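Local coordinates for alpha-galactosidase (Lactobacillus brevis, PDB 3MI6), which probably hydrolyses terminal, non-reducing alpha-D-galactose residues from alpha-D-galactosides, as a member of glycosyl hydrolase family 36, at residues A666-L671 with T680-K685; Y712-I717 with Q730-T735. One frame throughout, in Å; residues are numbered along the deposited sequence.

Contact 1: residues A666-L671 with T680-K685; sequences AARYQL and TRFYFK
R668, F682 and A666 carry most of this contact, in which a six-stranded antiparallel sheet and a two-stranded one face each other in a beta-sandwich packing within the family 36 C-terminal domain. Strand 666-670 belongs to the larger sheet and strand 680-682 to the smaller; their axes come no closer than 10.0 Å and their directions differ by 144°, so the two are joined by side chains and by no hydrogen bond. R668 holds CG anti to the backbone N (chi1 -175°), and its chain runs on extended to NE; the guanidinium beyond meets T680 tip to tip. There the methyl of T680 sits over the centre of one guanidinium face, with T680 CG2 3.5 Å from R668 CZ. The polar end of the arginine is engaged elsewhere: NH1 hydrogen-bonds to OE1 of Q730 on the adjacent strand 728-736, a bond that would limit rotation of the flat group lying against the threonine. The CB of F682 points toward 666-671, and its ring approaches A666, whose methyl CB is 3.4 Å from F682 CE2. The aliphatic part of R668 borders the same ring more loosely, CD lying 4.4 Å from F682 CD1. Beyond these segments, the F682 ring meets that of F732 with nearly parallel planes, and V714 of the smaller sheet also touches it. F684 completes the cluster around the A666 methyl. F682 CE2 stands 3.6 Å above the centre of the F684 ring, while A666 CB meets that ring obliquely, 3.7 Å from F684 CE2.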
loop_
_atom_site.group_PDB
_atom_site.type_symbol
_atom_site.label_atom_id
_atom_site.label_comp_id
_atom_site.label_asym_id
_atom_site.label_seq_id
_atom_site.Cartn_x
_atom_site.Cartn_y
_atom_site.Cartn_z
ATOM N N ALA D 666 -20.443 -18.880 17.682
ATOM C CA ALA D 666 -19.795 -18.152 16.596
ATOM C C ALA D 666 -20.827 -17.794 15.539
ATOM O O ALA D 666 -21.885 -18.411 15.444
ATOM C CB ALA D 666 -18.683 -18.992 15.984
ATOM N N ALA D 667 -20.535 -16.778 14.746
ATOM C CA ALA D 667 -21.459 -16.395 13.701
ATOM C C ALA D 667 -20.657 -15.853 12.558
ATOM O O ALA D 667 -19.729 -15.093 12.780
ATOM C CB ALA D 667 -22.425 -15.356 14.203
ATOM N N ARG D 668 -21.003 -16.280 11.345
ATOM C CA ARG D 668 -20.426 -15.755 10.120
ATOM C C ARG D 668 -21.558 -15.152 9.288
ATOM O O ARG D 668 -22.563 -15.802 9.019
ATOM C CB ARG D 668 -19.759 -16.878 9.352
ATOM C CG ARG D 668 -19.026 -16.479 8.126
ATOM C CD ARG D 668 -18.395 -17.724 7.521
ATOM N NE ARG D 668 -17.554 -17.438 6.364
ATOM C CZ ARG D 668 -17.973 -17.496 5.101
ATOM N NH1 ARG D 668 -19.225 -17.829 4.825
ATOM N NH2 ARG D 668 -17.139 -17.208 4.112
ATOM N N TYR D 669 -21.399 -13.897 8.895
ATOM C CA TYR D 669 -22.370 -13.224 8.054
ATOM C C TYR D 669 -21.699 -12.872 6.740
ATOM O O TYR D 669 -20.625 -12.291 6.727
ATOM C CB TYR D 669 -22.867 -11.936 8.732
ATOM C CG TYR D 669 -23.204 -12.094 10.199
ATOM C CD1 TYR D 669 -24.503 -12.311 10.598
ATOM C CD2 TYR D 669 -22.215 -12.051 11.176
ATOM C CE1 TYR D 669 -24.819 -12.474 11.921
ATOM C CE2 TYR D 669 -22.521 -12.210 12.506
ATOM C CZ TYR D 669 -23.828 -12.418 12.874
ATOM O OH TYR D 669 -24.180 -12.578 14.203
ATOM N N GLN D 670 -22.322 -13.227 5.627
ATOM C CA GLN D 670 -21.809 -12.795 4.341
ATOM C C GLN D 670 -22.820 -11.825 3.770
ATOM O O GLN D 670 -24.032 -12.096 3.804
ATOM C CB GLN D 670 -21.601 -13.978 3.408
ATOM C CG GLN D 670 -20.910 -13.631 2.100
ATOM C CD GLN D 670 -20.770 -14.847 1.165
ATOM O OE1 GLN D 670 -21.777 -15.473 0.793
ATOM N NE2 GLN D 670 -19.520 -15.186 0.792
ATOM N N LEU D 671 -22.341 -10.691 3.262
ATOM C CA LEU D 671 -23.271 -9.698 2.740
ATOM C C LEU D 671 -23.807 -10.067 1.346
ATOM O O LEU D 671 -25.020 -10.053 1.108
ATOM C CB LEU D 671 -22.649 -8.310 2.740
ATOM C CG LEU D 671 -22.239 -7.745 4.102
ATOM C CD1 LEU D 671 -21.614 -6.358 3.930
ATOM C CD2 LEU D 671 -23.418 -7.687 5.053
ATOM N N THR D 680 -15.540 -22.802 2.117
ATOM C CA THR D 680 -15.486 -21.967 3.295
ATOM C C THR D 680 -14.775 -22.697 4.418
ATOM O O THR D 680 -15.118 -23.830 4.752
ATOM C CB THR D 680 -16.893 -21.585 3.797
ATOM O OG1 THR D 680 -17.554 -20.773 2.820
ATOM C CG2 THR D 680 -16.786 -20.819 5.121
ATOM N N ARG D 681 -13.778 -22.046 4.997
ATOM C CA ARG D 681 -13.258 -22.518 6.265
ATOM C C ARG D 681 -13.347 -21.444 7.334
ATOM O O ARG D 681 -12.712 -20.395 7.234
ATOM C CB ARG D 681 -11.828 -23.037 6.161
ATOM C CG ARG D 681 -11.465 -23.835 7.399
ATOM C CD ARG D 681 -10.367 -24.808 7.167
ATOM N NE ARG D 681 -10.527 -25.569 5.945
ATOM C CZ ARG D 681 -9.602 -26.408 5.508
ATOM N NH1 ARG D 681 -8.483 -26.573 6.216
ATOM N NH2 ARG D 681 -9.787 -27.074 4.374
ATOM N N PHE D 682 -14.147 -21.732 8.355
ATOM C CA PHE D 682 -14.270 -20.870 9.517
ATOM C C PHE D 682 -13.261 -21.219 10.625
ATOM O O PHE D 682 -13.193 -22.360 11.052
ATOM C CB PHE D 682 -15.688 -20.972 10.065
ATOM C CG PHE D 682 -15.941 -20.039 11.193
ATOM C CD1 PHE D 682 -15.861 -18.670 10.996
ATOM C CD2 PHE D 682 -16.239 -20.518 12.448
ATOM C CE1 PHE D 682 -16.083 -17.796 12.029
ATOM C CE2 PHE D 682 -16.455 -19.650 13.487
ATOM C CZ PHE D 682 -16.376 -18.282 13.280
ATOM N N TYR D 683 -12.483 -20.250 11.093
ATOM C CA TYR D 683 -11.509 -20.530 12.158
ATOM C C TYR D 683 -11.933 -20.024 13.543
ATOM O O TYR D 683 -11.739 -18.846 13.864
ATOM C CB TYR D 683 -10.143 -19.916 11.838
ATOM C CG TYR D 683 -9.455 -20.501 10.653
ATOM C CD1 TYR D 683 -9.702 -20.010 9.375
ATOM C CD2 TYR D 683 -8.531 -21.546 10.795
ATOM C CE1 TYR D 683 -9.055 -20.552 8.267
ATOM C CE2 TYR D 683 -7.880 -22.091 9.692
ATOM C CZ TYR D 683 -8.150 -21.588 8.439
ATOM O OH TYR D 683 -7.517 -22.103 7.346
ATOM N N PHE D 684 -12.481 -20.896 14.380
ATOM C CA PHE D 684 -12.823 -20.482 15.743
ATOM C C PHE D 684 -11.602 -19.913 16.485
ATOM O O PHE D 684 -10.450 -20.288 16.208
ATOM C CB PHE D 684 -13.425 -21.647 16.530
ATOM C CG PHE D 684 -14.710 -22.169 15.950
ATOM C CD1 PHE D 684 -14.699 -23.002 14.842
ATOM C CD2 PHE D 684 -15.933 -21.833 16.516
ATOM C CE1 PHE D 684 -15.876 -23.488 14.309
ATOM C CE2 PHE D 684 -17.112 -22.310 15.975
ATOM C CZ PHE D 684 -17.087 -23.130 14.873
ATOM N N LYS D 685 -11.864 -18.987 17.407
ATOM C CA LYS D 685 -10.859 -18.526 18.359
ATOM C C LYS D 685 -11.383 -18.719 19.790
ATOM O O LYS D 685 -12.573 -18.971 20.014
ATOM C CB LYS D 685 -10.512 -17.049 18.139
ATOM C CG LYS D 685 -10.512 -16.568 16.699
ATOM C CD LYS D 685 -9.456 -17.242 15.872
ATOM C CE LYS D 685 -8.539 -16.236 15.235
ATOM N NZ LYS D 685 -8.427 -16.506 13.781
#

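Contact 2: residues Y712-I717 with Q730-T735; sequences YFVPTI and QLFVVT
Strand 712-714 and strand 730-735 run roughly antiparallel, their directions 145° apart, but the closest approach of their axes is 10.8 Å. The nearest CA pair, V714 and Q730, is 8.6 Å apart, and the segments meet through side chains without a hydrogen bond between them. V714 divides its two methyls between two partners. CG1 reaches the amide end of Q730, with V714 CG1 3.2 Å from Q730 NE2; CG2 meets the tip of F732, lying 3.5 Å from F732 CZ. The Q730 chain bends at chi2, and its OE1 is taken by R668 on the neighbouring strand. I717 passes the same amide obliquely, CG1 being 3.8 Å from Q730 NE2. V714 and F732 meet between the two sheets of a C-terminal beta-sandwich, with the partly exposed Q730 and I717 beside them: strand 712-714 pairs with 680-682 in the smaller sheet, strand 728-736 with 663-670 in the larger. In F732, chi1 (-61°) sets CG anti to the carbonyl carbon, and the ring beyond it touches Y712 as well as V714. F732 CE1 lies at the edge of the Y712 ring, 3.9 Å from Y712 CE1, with the ring planes at 89°. An alanine at F732 would probably open a gap beside the CG2 methyl of V714 and take from Y712 CE1 the ring atoms it packs against. At its far end Y712 is held by a hydrogen bond from OH to D698 OD2.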
loop_
_atom_site.group_PDB
_atom_site.type_symbol
_atom_site.label_atom_id
_atom_site.label_comp_id
_atom_site.label_asym_id
_atom_site.label_seq_id
_atom_site.Cartn_x
_atom_site.Cartn_y
_atom_site.Cartn_z
ATOM N N TYR D 712 -12.968 -25.209 10.347
ATOM C CA TYR D 712 -14.185 -25.981 10.210
ATOM C C TYR D 712 -14.712 -25.718 8.803
ATOM O O TYR D 712 -14.846 -24.569 8.383
ATOM C CB TYR D 712 -15.195 -25.546 11.270
ATOM C CG TYR D 712 -16.420 -26.419 11.404
ATOM C CD1 TYR D 712 -17.688 -25.912 11.117
ATOM C CD2 TYR D 712 -16.325 -27.735 11.837
ATOM C CE1 TYR D 712 -18.821 -26.699 11.241
ATOM C CE2 TYR D 712 -17.457 -28.526 11.968
ATOM C CZ TYR D 712 -18.699 -27.998 11.664
ATOM O OH TYR D 712 -19.830 -28.761 11.780
ATOM N N PHE D 713 -14.957 -26.788 8.055
ATOM C CA PHE D 713 -15.520 -26.645 6.730
ATOM C C PHE D 713 -16.979 -26.225 6.859
ATOM O O PHE D 713 -17.746 -26.826 7.620
ATOM C CB PHE D 713 -15.408 -27.957 5.954
ATOM C CG PHE D 713 -16.037 -27.909 4.597
ATOM C CD1 PHE D 713 -17.414 -27.910 4.460
ATOM C CD2 PHE D 713 -15.257 -27.876 3.461
ATOM C CE1 PHE D 713 -18.005 -27.862 3.224
ATOM C CE2 PHE D 713 -15.848 -27.826 2.209
ATOM C CZ PHE D 713 -17.228 -27.821 2.095
ATOM N N VAL D 714 -17.361 -25.190 6.122
ATOM C CA VAL D 714 -18.750 -24.772 6.110
ATOM C C VAL D 714 -19.364 -24.866 4.720
ATOM O O VAL D 714 -18.823 -24.324 3.755
ATOM C CB VAL D 714 -18.922 -23.353 6.627
ATOM C CG1 VAL D 714 -20.404 -23.028 6.750
ATOM C CG2 VAL D 714 -18.258 -23.228 7.966
ATOM N N PRO D 715 -20.500 -25.572 4.620
ATOM C CA PRO D 715 -21.346 -25.656 3.427
ATOM C C PRO D 715 -21.450 -24.330 2.691
ATOM O O PRO D 715 -21.713 -23.281 3.294
ATOM C CB PRO D 715 -22.716 -25.990 4.009
ATOM C CG PRO D 715 -22.406 -26.813 5.197
ATOM C CD PRO D 715 -21.086 -26.306 5.754
ATOM N N THR D 716 -21.241 -24.392 1.385
ATOM C CA THR D 716 -21.493 -23.262 0.515
ATOM C C THR D 716 -22.961 -22.797 0.617
ATOM O O THR D 716 -23.865 -23.595 0.872
ATOM C CB THR D 716 -21.132 -23.633 -0.936
ATOM O OG1 THR D 716 -19.806 -24.183 -0.960
ATOM C CG2 THR D 716 -21.175 -22.422 -1.818
ATOM N N ILE D 717 -23.174 -21.498 0.439
ATOM C CA ILE D 717 -24.511 -20.945 0.369
ATOM C C ILE D 717 -25.074 -21.070 -1.051
ATOM O O ILE D 717 -24.594 -20.422 -1.982
ATOM C CB ILE D 717 -24.514 -19.483 0.837
ATOM C CG1 ILE D 717 -23.918 -19.398 2.243
ATOM C CG2 ILE D 717 -25.926 -18.907 0.802
ATOM C CD1 ILE D 717 -23.011 -18.211 2.434
ATOM N N GLN D 730 -24.497 -17.842 9.119
ATOM C CA GLN D 730 -24.200 -19.170 9.607
ATOM C C GLN D 730 -23.826 -19.079 11.094
ATOM O O GLN D 730 -22.870 -18.402 11.469
ATOM C CB GLN D 730 -23.072 -19.769 8.779
ATOM C CG GLN D 730 -23.462 -20.002 7.335
ATOM C CD GLN D 730 -22.309 -19.816 6.359
ATOM O OE1 GLN D 730 -21.533 -18.863 6.451
ATOM N NE2 GLN D 730 -22.214 -20.713 5.399
ATOM N N LEU D 731 -24.609 -19.762 11.921
ATOM C CA LEU D 731 -24.450 -19.785 13.360
ATOM C C LEU D 731 -23.832 -21.112 13.779
ATOM O O LEU D 731 -24.121 -22.150 13.191
ATOM C CB LEU D 731 -25.818 -19.665 14.004
ATOM C CG LEU D 731 -26.085 -18.670 15.125
ATOM C CD1 LEU D 731 -25.646 -17.254 14.760
ATOM C CD2 LEU D 731 -27.567 -18.723 15.417
ATOM N N PHE D 732 -22.996 -21.073 14.809
ATOM C CA PHE D 732 -22.256 -22.228 15.274
ATOM C C PHE D 732 -22.292 -22.326 16.806
ATOM O O PHE D 732 -21.534 -21.639 17.494
ATOM C CB PHE D 732 -20.807 -22.100 14.835
ATOM C CG PHE D 732 -20.626 -22.054 13.351
ATOM C CD1 PHE D 732 -20.648 -23.217 12.598
ATOM C CD2 PHE D 732 -20.400 -20.852 12.701
ATOM C CE1 PHE D 732 -20.467 -23.171 11.229
ATOM C CE2 PHE D 732 -20.216 -20.813 11.322
ATOM C CZ PHE D 732 -20.256 -21.963 10.593
ATOM N N VAL D 733 -23.168 -23.176 17.335
ATOM C CA VAL D 733 -23.228 -23.430 18.771
ATOM C C VAL D 733 -22.228 -24.514 19.183
ATOM O O VAL D 733 -22.335 -25.671 18.762
ATOM C CB VAL D 733 -24.631 -23.885 19.178
ATOM C CG1 VAL D 733 -24.707 -24.104 20.671
ATOM C CG2 VAL D 733 -25.670 -22.878 18.713
ATOM N N VAL D 734 -21.261 -24.137 20.009
ATOM C CA VAL D 734 -20.174 -25.038 20.376
ATOM C C VAL D 734 -20.342 -25.566 21.787
ATOM O O VAL D 734 -20.353 -24.803 22.740
ATOM C CB VAL D 734 -18.814 -24.335 20.273
ATOM C CG1 VAL D 734 -17.698 -25.279 20.668
ATOM C CG2 VAL D 734 -18.596 -23.813 18.870
ATOM N N THR D 735 -20.482 -26.879 21.915
ATOM C CA THR D 735 -20.653 -27.513 23.218
ATOM C C THR D 735 -19.472 -28.411 23.537
ATOM O O THR D 735 -19.069 -29.236 22.715
ATOM C CB THR D 735 -21.915 -28.416 23.271
ATOM O OG1 THR D 735 -23.081 -27.654 22.956
ATOM C CG2 THR D 735 -22.080 -29.037 24.660
#

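In the fold
From the N terminus, the chain reaches these contacts only after the nine-stranded sheet and the parallel eight-stranded barrel. Contact 1 closes first: eight residues without helix or strand link the end of 666-671 to 680-685, carrying the chain from the larger sheet to the smaller. Contact 2 follows in series, neither nesting with the first nor crossing it, and its twelve-residue connection leads from 712-717 back to 730-735 in the larger sheet. The contacts' centres are about 7 Å apart. Backbone pairing joins them on both sides, through R668 O and Q730 N in one sheet and F682 N and Y712 O in the other.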